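PDB 5TGF: beta-lactamase-related domain-containing protein from Bacteroides dorei DSM 17855, which is probably a serine hydrolase of the beta-lactamase and penicillin-binding protein superfamily, with substrate unknown, and can bind a calcium ion. Local coordinates for residues A66-V71 and L170-I175; K61-A65 and Y265-E269; T107-R111 and L135-P141; L100-H106 and M152-M158. All coordinates share one frame. Where two conformers were deposited one is given. Residues are numbered along the deposited sequence.

Contact 1: residues A66-V71 and L170-I175; sequences AVIGAV and LFQELI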
loop_
_atom_site.group_PDB
_atom_site.type_symbol
_atom_site.label_atom_id
_atom_site.label_comp_id
_atom_site.label_asym_id
_atom_site.label_seq_id
_atom_site.Cartn_x
_atom_site.Cartn_y
_atom_site.Cartn_z
ATOM N N ALA A 66 7.340 -1.941 3.270
ATOM C CA ALA A 66 8.609 -1.262 3.635
ATOM C C ALA A 66 9.135 -1.660 5.036
ATOM O O ALA A 66 10.350 -1.812 5.210
ATOM C CB ALA A 66 8.462 0.234 3.534
ATOM N N VAL A 67 8.246 -1.876 6.010
ATOM C CA VAL A 67 8.681 -2.325 7.332
ATOM C C VAL A 67 9.326 -3.724 7.203
ATOM O O VAL A 67 10.420 -3.977 7.719
ATOM C CB VAL A 67 7.513 -2.365 8.332
ATOM C CG1 VAL A 67 7.950 -2.951 9.667
ATOM C CG2 VAL A 67 6.930 -0.981 8.548
ATOM N N ILE A 68 8.662 -4.614 6.470
ATOM C CA ILE A 68 9.176 -5.949 6.232
ATOM C C ILE A 68 10.497 -5.909 5.429
ATOM O O ILE A 68 11.443 -6.630 5.762
ATOM C CB ILE A 68 8.128 -6.857 5.546
ATOM C CG1 ILE A 68 6.880 -6.982 6.426
ATOM C CG2 ILE A 68 8.731 -8.217 5.157
ATOM C CD1 ILE A 68 5.719 -7.657 5.731
ATOM N N GLY A 69 10.575 -5.044 4.426
ATOM C CA GLY A 69 11.832 -4.834 3.725
ATOM C C GLY A 69 12.985 -4.387 4.653
ATOM O O GLY A 69 14.144 -4.781 4.457
ATOM N N ALA A 70 12.702 -3.563 5.635
ATOM C CA ALA A 70 13.750 -3.133 6.582
ATOM C C ALA A 70 14.232 -4.303 7.481
ATOM O O ALA A 70 15.414 -4.391 7.857
ATOM C CB ALA A 70 13.275 -1.958 7.407
ATOM N N VAL A 71 13.337 -5.237 7.750
ATOM C CA VAL A 71 13.687 -6.449 8.468
ATOM C C VAL A 71 14.503 -7.379 7.584
ATOM O O VAL A 71 15.522 -7.941 8.023
ATOM C CB VAL A 71 12.409 -7.151 9.013
ATOM C CG1 VAL A 71 12.735 -8.496 9.628
ATOM C CG2 VAL A 71 11.715 -6.245 10.012
ATOM N N LEU A 170 8.029 -2.229 15.516
ATOM C CA LEU A 170 8.949 -2.269 14.385
ATOM C C LEU A 170 8.735 -1.132 13.398
ATOM O O LEU A 170 9.685 -0.522 12.911
ATOM C CB LEU A 170 8.877 -3.605 13.653
ATOM C CG LEU A 170 9.522 -4.790 14.367
ATOM C CD1 LEU A 170 9.159 -6.033 13.592
ATOM C CD2 LEU A 170 11.057 -4.599 14.441
ATOM N N PHE A 171 7.478 -0.834 13.094
ATOM C CA PHE A 171 7.184 0.273 12.208
ATOM C C PHE A 171 7.758 1.569 12.762
ATOM O O PHE A 171 8.319 2.359 12.012
ATOM C CB PHE A 171 5.674 0.423 12.029
ATOM C CG PHE A 171 5.265 1.701 11.349
ATOM C CD1 PHE A 171 5.812 2.074 10.129
ATOM C CD2 PHE A 171 4.292 2.508 11.919
ATOM C CE1 PHE A 171 5.434 3.274 9.527
ATOM C CE2 PHE A 171 3.936 3.692 11.337
ATOM C CZ PHE A 171 4.492 4.060 10.112
ATOM N N GLN A 172 7.582 1.804 14.061
ATOM C CA GLN A 172 8.058 3.039 14.667
ATOM C C GLN A 172 9.597 3.047 14.668
ATOM O O GLN A 172 10.190 4.045 14.348
ATOM C CB GLN A 172 7.523 3.212 16.093
ATOM C CG GLN A 172 5.983 3.289 16.205
ATOM C CD GLN A 172 5.373 4.475 15.462
ATOM O OE1 GLN A 172 6.010 5.521 15.271
ATOM N NE2 GLN A 172 4.094 4.348 15.125
ATOM N N GLU A 173 10.213 1.929 14.997
ATOM C CA GLU A 173 11.680 1.886 15.100
ATOM C C GLU A 173 12.357 2.053 13.722
ATOM O O GLU A 173 13.266 2.877 13.568
ATOM C CB GLU A 173 12.137 0.607 15.785
ATOM C CG GLU A 173 13.657 0.455 15.827
ATOM C CD GLU A 173 14.120 -0.952 16.183
ATOM O OE1 GLU A 173 13.283 -1.789 16.605
ATOM O OE2 GLU A 173 15.340 -1.224 16.034
ATOM N N LEU A 174 11.867 1.327 12.725
ATOM C CA LEU A 174 12.563 1.160 11.445
ATOM C C LEU A 174 12.149 2.136 10.331
ATOM O O LEU A 174 12.913 2.361 9.399
ATOM C CB LEU A 174 12.348 -0.272 10.940
ATOM C CG LEU A 174 12.896 -1.389 11.812
ATOM C CD1 LEU A 174 12.635 -2.733 11.172
ATOM C CD2 LEU A 174 14.391 -1.210 12.065
ATOM N N ILE A 175 10.927 2.667 10.401
ATOM C CA ILE A 175 10.451 3.566 9.376
ATOM C C ILE A 175 10.013 4.927 9.932
ATOM O O ILE A 175 10.458 5.975 9.442
ATOM C CB ILE A 175 9.309 2.921 8.555
ATOM C CG1 ILE A 175 9.734 1.572 7.924
ATOM C CG2 ILE A 175 8.752 3.890 7.522
ATOM C CD1 ILE A 175 10.794 1.647 6.844
#
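Segments 66-71 and 170-175, on helices 60-74 and 167-179, cross at 68°, their axes 9.5 Å apart at closest approach. The side chains that meet are all apolar, and no hydrogen bond crosses. V67 is central. Its t rotamer splits the two methyl groups between different partners: CG1 lies 4.1 Å from CB of L170, while CG2 lies 3.6 Å from CD1 of F171 and 3.8 Å from CG1 of I175. F171, also t, sets its ring beside V67. L174 adopts the mt rotamer, which carries its CD1 to 3.9 Å from CB of A70 and 3.8 Å from CG2 of V71. I175 is mm, and its CD1 lies 4.3 Å from CB of A66. The small side chains of A66 and A70 let the longer residues approach the helix backbone: CD1 of I175 is 3.9 Å from O of A66. F171 meets F186 edge to face. On helix 150-163, M163 touches V71 and L170, and A155 touches I68.

Contact 2: residues K61-A65 and Y265-E269; sequences KWVAA and YGLGE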
loop_
_atom_site.group_PDB
_atom_site.type_symbol
_atom_site.label_atom_id
_atom_site.label_comp_id
_atom_site.label_asym_id
_atom_site.label_seq_id
_atom_site.Cartn_x
_atom_site.Cartn_y
_atom_site.Cartn_z
ATOM N N LYS A 61 -0.518 -0.681 2.779
ATOM C CA LYS A 61 0.170 -1.882 2.284
ATOM C C LYS A 61 1.595 -1.542 1.849
ATOM O O LYS A 61 2.512 -2.311 2.094
ATOM C CB LYS A 61 -0.602 -2.569 1.151
ATOM C CG LYS A 61 -1.816 -3.355 1.607
ATOM C CD LYS A 61 -2.487 -4.105 0.448
ATOM C CE LYS A 61 -3.629 -5.004 0.901
ATOM N NZ LYS A 61 -4.849 -4.296 1.362
ATOM N N TRP A 62 1.753 -0.385 1.223
ATOM C CA TRP A 62 3.063 0.086 0.753
ATOM C C TRP A 62 4.004 0.265 1.933
ATOM O O TRP A 62 5.141 -0.164 1.903
ATOM C CB TRP A 62 2.903 1.393 -0.015
ATOM C CG TRP A 62 4.031 1.735 -0.975
ATOM C CD1 TRP A 62 5.299 1.155 -1.070
ATOM C CD2 TRP A 62 3.968 2.718 -1.998
ATOM N NE1 TRP A 62 5.994 1.717 -2.118
ATOM C CE2 TRP A 62 5.216 2.695 -2.684
ATOM C CE3 TRP A 62 2.982 3.612 -2.400
ATOM C CZ2 TRP A 62 5.489 3.541 -3.756
ATOM C CZ3 TRP A 62 3.226 4.415 -3.489
ATOM C CH2 TRP A 62 4.482 4.365 -4.170
ATOM N N VAL A 63 3.521 0.953 2.951
ATOM C CA VAL A 63 4.291 1.184 4.193
ATOM C C VAL A 63 4.589 -0.131 4.912
ATOM O O VAL A 63 5.697 -0.348 5.386
ATOM C CB VAL A 63 3.572 2.172 5.131
ATOM C CG1 VAL A 63 4.403 2.398 6.404
ATOM C CG2 VAL A 63 3.281 3.480 4.401
ATOM N N ALA A 64 3.627 -1.041 4.965
ATOM C CA ALA A 64 3.866 -2.320 5.655
ATOM C C ALA A 64 4.900 -3.188 4.944
ATOM O O ALA A 64 5.773 -3.804 5.583
ATOM C CB ALA A 64 2.553 -3.066 5.814
ATOM N N ALA A 65 4.858 -3.205 3.614
ATOM C CA ALA A 65 5.897 -3.873 2.835
ATOM C C ALA A 65 7.289 -3.254 3.114
ATOM O O ALA A 65 8.295 -3.984 3.182
ATOM C CB ALA A 65 5.576 -3.787 1.352
ATOM N N TYR A 265 1.393 -6.016 -9.870
ATOM C CA TYR A 265 1.666 -5.815 -8.434
ATOM C C TYR A 265 3.092 -6.188 -8.100
ATOM O O TYR A 265 3.636 -7.151 -8.648
ATOM C CB TYR A 265 0.669 -6.634 -7.580
ATOM C CG TYR A 265 0.283 -6.028 -6.258
ATOM C CD1 TYR A 265 -0.726 -5.081 -6.163
ATOM C CD2 TYR A 265 0.950 -6.396 -5.076
ATOM C CE1 TYR A 265 -1.099 -4.543 -4.944
ATOM C CE2 TYR A 265 0.590 -5.844 -3.854
ATOM C CZ TYR A 265 -0.431 -4.920 -3.793
ATOM O OH TYR A 265 -0.821 -4.401 -2.555
ATOM N N GLY A 266 3.662 -5.442 -7.161
ATOM C CA GLY A 266 4.950 -5.720 -6.574
ATOM C C GLY A 266 4.790 -6.281 -5.181
ATOM O O GLY A 266 4.067 -7.283 -4.999
ATOM N N LEU A 267 5.512 -5.713 -4.212
ATOM C CA LEU A 267 5.323 -6.033 -2.792
ATOM C C LEU A 267 4.528 -4.938 -2.111
ATOM O O LEU A 267 4.985 -3.787 -1.978
ATOM C CB LEU A 267 6.666 -6.206 -2.081
ATOM C CG LEU A 267 7.620 -7.210 -2.738
ATOM C CD1 LEU A 267 8.967 -7.203 -2.016
ATOM C CD2 LEU A 267 7.060 -8.618 -2.706
ATOM N N GLY A 268 3.266 -5.221 -1.833
ATOM C CA GLY A 268 2.363 -4.226 -1.227
ATOM C C GLY A 268 2.092 -2.948 -2.019
ATOM O O GLY A 268 1.804 -1.936 -1.432
ATOM N N GLU A 269 2.204 -3.000 -3.342
ATOM C CA GLU A 269 2.044 -1.840 -4.182
ATOM C C GLU A 269 1.670 -2.267 -5.605
ATOM O O GLU A 269 2.148 -3.328 -6.110
ATOM C CB GLU A 269 3.330 -1.013 -4.198
ATOM C CG GLU A 269 4.566 -1.751 -4.731
ATOM C CD GLU A 269 5.869 -1.263 -4.069
ATOM O OE1 GLU A 269 6.635 -0.486 -4.697
ATOM O OE2 GLU A 269 6.098 -1.593 -2.861
HETATM O O HOH W 1 8.621 0.781 -3.349
#
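K61 lies in the first turn of helix 60-74. Its CD is 3.4 Å from OH of Y265, and the chain runs on away from the 265-269 loop, with a bend at its last bond, to NZ. There NZ hydrogen-bonds to S58 OG, Y147 OH and the carbonyl of G200. The backbone of K61 faces G268, with the two CA atoms 4.8 Å apart. G268 has a positive phi, and a CB there would clash with K61 O and A65 CB, so glycine suits this position. The five-membered ring of W62 takes a CH-pi contact from E269, whose CB sits 4.2 Å from the ring centroid, almost on the ring normal. One water joins the same two residues: it accepts from W62 NE1 at 3.0 Å and donates to E269 OE1 at 2.7 Å. One turn after K61, A65 again faces the loop. Its CB is 3.4 Å from O of L267 and 4.3 Å from CB of L267. The loop packs along one side of the helix start. S58 and K61 fit an SxxK pattern, and Y147 probably supplies the second hydroxyl, as the tyrosine does in class C beta-lactamases. The arrangement is consistent with the active-site helix of that fold, where the serine would be the nucleophile and the lysine would help to activate it.

Contact 3: residues T107-R111 and L135-P141; sequences TSGVR and LDTVFTP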
loop_
_atom_site.group_PDB
_atom_site.type_symbol
_atom_site.label_atom_id
_atom_site.label_comp_id
_atom_site.label_asym_id
_atom_site.label_seq_id
_atom_site.Cartn_x
_atom_site.Cartn_y
_atom_site.Cartn_z
ATOM N N THR A 107 -0.534 -13.369 -4.322
ATOM C CA THR A 107 -0.434 -14.580 -5.137
ATOM C C THR A 107 -0.243 -15.831 -4.254
ATOM O O THR A 107 0.080 -16.887 -4.767
ATOM C CB THR A 107 0.662 -14.513 -6.202
ATOM O OG1 THR A 107 1.937 -14.248 -5.595
ATOM C CG2 THR A 107 0.360 -13.436 -7.210
ATOM N N SER A 108 -0.558 -15.729 -2.966
ATOM C CA SER A 108 -0.333 -16.831 -2.026
ATOM C C SER A 108 -1.399 -17.931 -2.070
ATOM O O SER A 108 -1.112 -19.079 -1.690
ATOM C CB SER A 108 -0.228 -16.308 -0.606
ATOM O OG SER A 108 -1.470 -15.825 -0.118
ATOM N N GLY A 109 -2.625 -17.557 -2.450
ATOM C CA GLY A 109 -3.804 -18.407 -2.306
ATOM C C GLY A 109 -4.406 -18.495 -0.927
ATOM O O GLY A 109 -5.325 -19.295 -0.704
ATOM N N VAL A 110 -3.915 -17.685 0.013
ATOM C CA VAL A 110 -4.552 -17.572 1.316
ATOM C C VAL A 110 -5.914 -16.866 1.145
ATOM O O VAL A 110 -6.072 -15.980 0.308
ATOM C CB VAL A 110 -3.652 -16.834 2.310
ATOM C CG1 VAL A 110 -4.372 -16.574 3.635
ATOM C CG2 VAL A 110 -2.380 -17.629 2.534
ATOM N N ARG A 111 -6.909 -17.297 1.911
ATOM C CA ARG A 111 -8.239 -16.688 1.800
ATOM C C ARG A 111 -8.102 -15.145 1.995
ATOM O O ARG A 111 -7.344 -14.732 2.870
ATOM C CB ARG A 111 -9.124 -17.279 2.888
ATOM C CG ARG A 111 -10.595 -17.042 2.692
ATOM C CD ARG A 111 -11.365 -17.437 3.939
ATOM N NE ARG A 111 -12.709 -16.899 3.842
ATOM C CZ ARG A 111 -13.755 -17.571 3.392
ATOM N NH1 ARG A 111 -13.635 -18.852 3.100
ATOM N NH2 ARG A 111 -14.931 -16.965 3.264
ATOM N N LEU A 135 -7.576 -22.054 8.170
ATOM C CA LEU A 135 -8.374 -21.851 6.961
ATOM C C LEU A 135 -7.762 -22.563 5.758
ATOM O O LEU A 135 -6.572 -22.463 5.488
ATOM C CB LEU A 135 -8.512 -20.349 6.631
ATOM C CG LEU A 135 -9.198 -19.467 7.689
ATOM C CD1 LEU A 135 -9.079 -17.992 7.307
ATOM C CD2 LEU A 135 -10.650 -19.877 7.940
ATOM N N ASP A 136 -8.612 -23.225 4.992
ATOM C CA ASP A 136 -8.222 -23.774 3.704
ATOM C C ASP A 136 -7.764 -22.666 2.753
ATOM O O ASP A 136 -8.260 -21.502 2.790
ATOM C CB ASP A 136 -9.420 -24.459 3.022
ATOM C CG ASP A 136 -9.911 -25.689 3.764
ATOM O OD1 ASP A 136 -9.109 -26.373 4.447
ATOM O OD2 ASP A 136 -11.115 -25.999 3.602
ATOM N N THR A 137 -6.840 -23.045 1.886
ATOM C CA THR A 137 -6.409 -22.173 0.818
ATOM C C THR A 137 -7.426 -22.172 -0.311
ATOM O O THR A 137 -8.312 -22.999 -0.352
ATOM C CB THR A 137 -5.036 -22.580 0.276
ATOM O OG1 THR A 137 -5.058 -23.948 -0.151
ATOM C CG2 THR A 137 -3.978 -22.376 1.339
ATOM N N VAL A 138 -7.309 -21.209 -1.211
ATOM C CA VAL A 138 -8.276 -21.119 -2.303
ATOM C C VAL A 138 -7.660 -21.510 -3.644
ATOM O O VAL A 138 -8.382 -21.827 -4.567
ATOM C CB VAL A 138 -8.957 -19.736 -2.340
ATOM C CG1 VAL A 138 -9.914 -19.604 -1.146
ATOM C CG2 VAL A 138 -7.920 -18.618 -2.359
ATOM N N PHE A 139 -6.332 -21.575 -3.709
ATOM C CA PHE A 139 -5.592 -22.036 -4.894
ATOM C C PHE A 139 -4.126 -22.193 -4.562
ATOM O O PHE A 139 -3.641 -21.727 -3.517
ATOM C CB PHE A 139 -5.746 -21.119 -6.143
ATOM C CG PHE A 139 -5.393 -19.666 -5.900
ATOM C CD1 PHE A 139 -4.071 -19.247 -5.905
ATOM C CD2 PHE A 139 -6.394 -18.728 -5.642
ATOM C CE1 PHE A 139 -3.737 -17.914 -5.654
ATOM C CE2 PHE A 139 -6.083 -17.372 -5.461
ATOM C CZ PHE A 139 -4.744 -16.973 -5.438
ATOM N N THR A 140 -3.426 -22.874 -5.466
ATOM C CA THR A 140 -2.000 -23.150 -5.322
ATOM C C THR A 140 -1.187 -21.883 -5.453
ATOM O O THR A 140 -1.421 -21.111 -6.393
ATOM C CB THR A 140 -1.544 -24.151 -6.408
ATOM O OG1 THR A 140 -2.258 -25.373 -6.230
ATOM C CG2 THR A 140 -0.060 -24.434 -6.320
ATOM N N PRO A 141 -0.205 -21.672 -4.553
ATOM C CA PRO A 141 0.590 -20.447 -4.601
ATOM C C PRO A 141 1.273 -20.187 -5.936
ATOM O O PRO A 141 1.766 -21.101 -6.611
ATOM C CB PRO A 141 1.642 -20.646 -3.498
ATOM C CG PRO A 141 1.119 -21.712 -2.614
ATOM C CD PRO A 141 0.246 -22.572 -3.468
HETATM O O HOH W 2 -2.106 -21.537 -1.256
HETATM O O HOH W 3 -6.427 -19.597 3.564
HETATM O O HOH W 4 -11.059 -20.617 2.914
#
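G109, R111 and V138 bury the largest areas here. G109 lies under the ring of F139: its CA is 3.6 Å from the ring centroid, over the face, in a CH-pi contact. The same CA makes a CA-H...O contact of 3.5 Å with O of F139. Phi is positive, and a CB would clash with that oxygen. The carbonyl of G109 accepts the one direct hydrogen bond between the segments, from V138 N at 2.8 Å. On the V138 side chain, CG2 lies 4.2 Å from O of V110 and CG1 4.5 Å from CA of R111. R111 is joined by water instead: its N and NH1 each donate to a water that donates to O of D136. Its CD also touches CD1 of L135 at 4.1 Å, while NE bonds to O of Y113. A further water bridges O of S108 and O of F139. The loop between helices 100-103 and 125-133 thus meets the loop between helices 125-133 and 150-163, in the helical part of the beta-lactamase-like fold.

Contact 4: residues L100-H106 and M152-M158; sequences LRQLLSH and MQIAGRM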
loop_
_atom_site.group_PDB
_atom_site.type_symbol
_atom_site.label_atom_id
_atom_site.label_comp_id
_atom_site.label_asym_id
_atom_site.label_seq_id
_atom_site.Cartn_x
_atom_site.Cartn_y
_atom_site.Cartn_z
ATOM N N LEU A 100 7.407 -15.579 1.246
ATOM C CA LEU A 100 7.133 -14.246 1.733
ATOM C C LEU A 100 6.715 -13.288 0.600
ATOM O O LEU A 100 5.768 -12.524 0.753
ATOM C CB LEU A 100 8.336 -13.705 2.485
ATOM C CG LEU A 100 8.278 -12.253 2.928
ATOM C CD1 LEU A 100 7.115 -11.979 3.889
ATOM C CD2 LEU A 100 9.614 -11.890 3.555
ATOM N N ARG A 101 7.414 -13.338 -0.519
ATOM C CA ARG A 101 7.075 -12.479 -1.658
ATOM C C ARG A 101 5.684 -12.806 -2.224
ATOM O O ARG A 101 5.029 -11.921 -2.802
ATOM C CB ARG A 101 8.136 -12.592 -2.750
ATOM C CG ARG A 101 8.284 -13.965 -3.382
ATOM C CD ARG A 101 9.230 -13.875 -4.581
ATOM N NE ARG A 101 9.532 -15.168 -5.153
ATOM C CZ ARG A 101 8.747 -15.861 -5.971
ATOM N NH1 ARG A 101 7.578 -15.395 -6.387
ATOM N NH2 ARG A 101 9.162 -17.044 -6.382
ATOM N N GLN A 102 5.217 -14.047 -2.046
ATOM C CA GLN A 102 3.883 -14.435 -2.538
ATOM C C GLN A 102 2.788 -13.879 -1.640
ATOM O O GLN A 102 1.714 -13.479 -2.127
ATOM C CB GLN A 102 3.717 -15.950 -2.648
ATOM C CG GLN A 102 4.559 -16.509 -3.797
ATOM C CD GLN A 102 4.640 -18.034 -3.853
ATOM O OE1 GLN A 102 4.553 -18.728 -2.845
ATOM N NE2 GLN A 102 4.891 -18.542 -5.044
ATOM N N LEU A 103 3.048 -13.880 -0.347
ATOM C CA LEU A 103 2.132 -13.265 0.611
ATOM C C LEU A 103 1.886 -11.796 0.252
ATOM O O LEU A 103 0.757 -11.345 0.231
ATOM C CB LEU A 103 2.671 -13.391 2.063
ATOM C CG LEU A 103 2.796 -14.814 2.635
ATOM C CD1 LEU A 103 3.625 -14.844 3.921
ATOM C CD2 LEU A 103 1.441 -15.465 2.860
ATOM N N LEU A 104 2.950 -11.075 -0.065
ATOM C CA LEU A 104 2.863 -9.629 -0.240
ATOM C C LEU A 104 2.444 -9.207 -1.653
ATOM O O LEU A 104 2.454 -8.020 -1.952
ATOM C CB LEU A 104 4.204 -8.995 0.110
ATOM C CG LEU A 104 4.615 -9.022 1.569
ATOM C CD1 LEU A 104 6.095 -8.740 1.742
ATOM C CD2 LEU A 104 3.810 -8.028 2.378
ATOM N N SER A 105 2.235 -10.176 -2.551
ATOM C CA SER A 105 1.877 -9.884 -3.932
ATOM C C SER A 105 0.494 -10.416 -4.290
ATOM O O SER A 105 0.114 -10.386 -5.452
ATOM C CB SER A 105 2.912 -10.468 -4.883
ATOM O OG SER A 105 2.955 -11.894 -4.781
ATOM N N HIS A 106 -0.284 -10.832 -3.277
ATOM C CA HIS A 106 -1.613 -11.356 -3.464
ATOM C C HIS A 106 -1.648 -12.629 -4.317
ATOM O O HIS A 106 -2.610 -12.839 -5.070
ATOM C CB HIS A 106 -2.525 -10.288 -4.032
ATOM C CG HIS A 106 -2.556 -9.061 -3.185
ATOM N ND1 HIS A 106 -3.004 -9.091 -1.880
ATOM C CD2 HIS A 106 -2.101 -7.805 -3.403
ATOM C CE1 HIS A 106 -2.847 -7.895 -1.342
ATOM N NE2 HIS A 106 -2.344 -7.093 -2.260
HETATM N N MSE A 152 -0.999 -10.950 4.321
HETATM C CA MSE A 152 -0.033 -9.974 4.830
HETATM C C MSE A 152 0.105 -10.067 6.321
HETATM O O MSE A 152 1.118 -9.651 6.867
HETATM C CB MSE A 152 -0.331 -8.559 4.328
HETATM C CG MSE A 152 0.023 -8.532 2.839
HETATM SE SE MSE A 152 -0.308 -6.743 2.107
HETATM C CE MSE A 152 0.609 -5.633 3.434
ATOM N N GLN A 153 -0.927 -10.577 7.009
ATOM C CA GLN A 153 -0.792 -10.847 8.452
ATOM C C GLN A 153 0.301 -11.849 8.714
ATOM O O GLN A 153 1.098 -11.680 9.627
ATOM C CB GLN A 153 -2.089 -11.351 9.083
ATOM C CG GLN A 153 -3.276 -10.449 8.912
ATOM C CD GLN A 153 -3.185 -9.204 9.749
ATOM O OE1 GLN A 153 -2.583 -8.204 9.338
ATOM N NE2 GLN A 153 -3.794 -9.245 10.925
ATOM N N ILE A 154 0.351 -12.883 7.892
ATOM C CA ILE A 154 1.392 -13.909 8.001
ATOM C C ILE A 154 2.761 -13.298 7.706
ATOM O O ILE A 154 3.710 -13.521 8.468
ATOM C CB ILE A 154 1.129 -15.074 7.052
ATOM C CG1 ILE A 154 -0.233 -15.728 7.354
ATOM C CG2 ILE A 154 2.240 -16.109 7.127
ATOM C CD1 ILE A 154 -0.495 -16.914 6.454
ATOM N N ALA A 155 2.857 -12.513 6.633
ATOM C CA ALA A 155 4.095 -11.808 6.285
ATOM C C ALA A 155 4.594 -10.959 7.439
ATOM O O ALA A 155 5.787 -11.006 7.789
ATOM C CB ALA A 155 3.915 -10.941 5.029
ATOM N N GLY A 156 3.695 -10.182 8.034
ATOM C CA GLY A 156 4.041 -9.385 9.179
ATOM C C GLY A 156 4.560 -10.207 10.364
ATOM O O GLY A 156 5.489 -9.785 11.050
ATOM N N ARG A 157 3.927 -11.354 10.633
ATOM C CA ARG A 157 4.342 -12.221 11.732
ATOM C C ARG A 157 5.741 -12.807 11.475
ATOM O O ARG A 157 6.518 -12.982 12.423
ATOM C CB ARG A 157 3.341 -13.338 11.938
ATOM C CG ARG A 157 3.642 -14.286 13.102
ATOM C CD ARG A 157 3.646 -13.605 14.429
ATOM N NE ARG A 157 4.126 -14.533 15.473
ATOM C CZ ARG A 157 4.902 -14.200 16.493
ATOM N NH1 ARG A 157 5.276 -12.946 16.701
ATOM N NH2 ARG A 157 5.299 -15.142 17.340
HETATM N N MSE A 158 6.087 -13.067 10.219
HETATM C CA MSE A 158 7.404 -13.610 9.924
HETATM C C MSE A 158 8.464 -12.557 10.268
HETATM O O MSE A 158 9.509 -12.899 10.849
HETATM C CB MSE A 158 7.569 -14.069 8.488
HETATM C CG MSE A 158 6.697 -15.263 8.092
HETATM SE SE MSE A 158 6.599 -15.469 6.148
HETATM C CE MSE A 158 8.380 -16.187 5.694
#
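This is helix packing in the helical part of a beta-lactamase-like fold. Helix 100-103 and the turn after it lie against helix 150-163. Apolar contacts dominate. A155 is the small residue at the centre: its CB lies 3.6 Å from CD1 of L100, 4.0 Å from CB of L103 and 3.9 Å from CD2 of L104. The CA-to-CB bond of L103 points toward the helix. Its CD1 reaches CG2 of I154 at 3.7 Å and SE of M158 at 3.8 Å. The CE of M158 lies 4.1 Å from CB of L100. Residues 152 and 158 are selenomethionines in this crystal.

No hydrogen bond crosses between the segments; within 100-106, S105 OG donates to O of R101 at 2.9 Å. A type I beta turn runs from L103 to H106 and brings the histidine round to the M152 side. H106 also meets the rings of Y147 and Y265 and touches K61, which places this end of the contact beside the probable active site.

The remaining kind is selenium-aromatic: SE of M152 lies 5.3 Å from the centroid of the H106 ring, in an oblique approach, and 4.4 Å from its CE1.

Helix 60-74 runs through contacts 2 and 1 in turn. Its first part meets the 265-269 loop, its later part meets helix 167-179, and the two centres are 12 Å apart. Contact 4 lies alongside, its centre 10 Å from that of contact 2 and 14 Å from that of contact 1. I68 packs on L104, joining contacts 1 and 4, and G268 N probably bonds to L104 O. Segment 107-111 follows directly on 100-106, and contact 3 is outermost, about 26 Å from contact 1 between centres. Along the chain, contact 2 encloses contact 1, which encloses contact 4, which encloses contact 3. Contacts 1, 2 and 4 touch one another, forming one core around the probable active-site helix; contact 3 borders it.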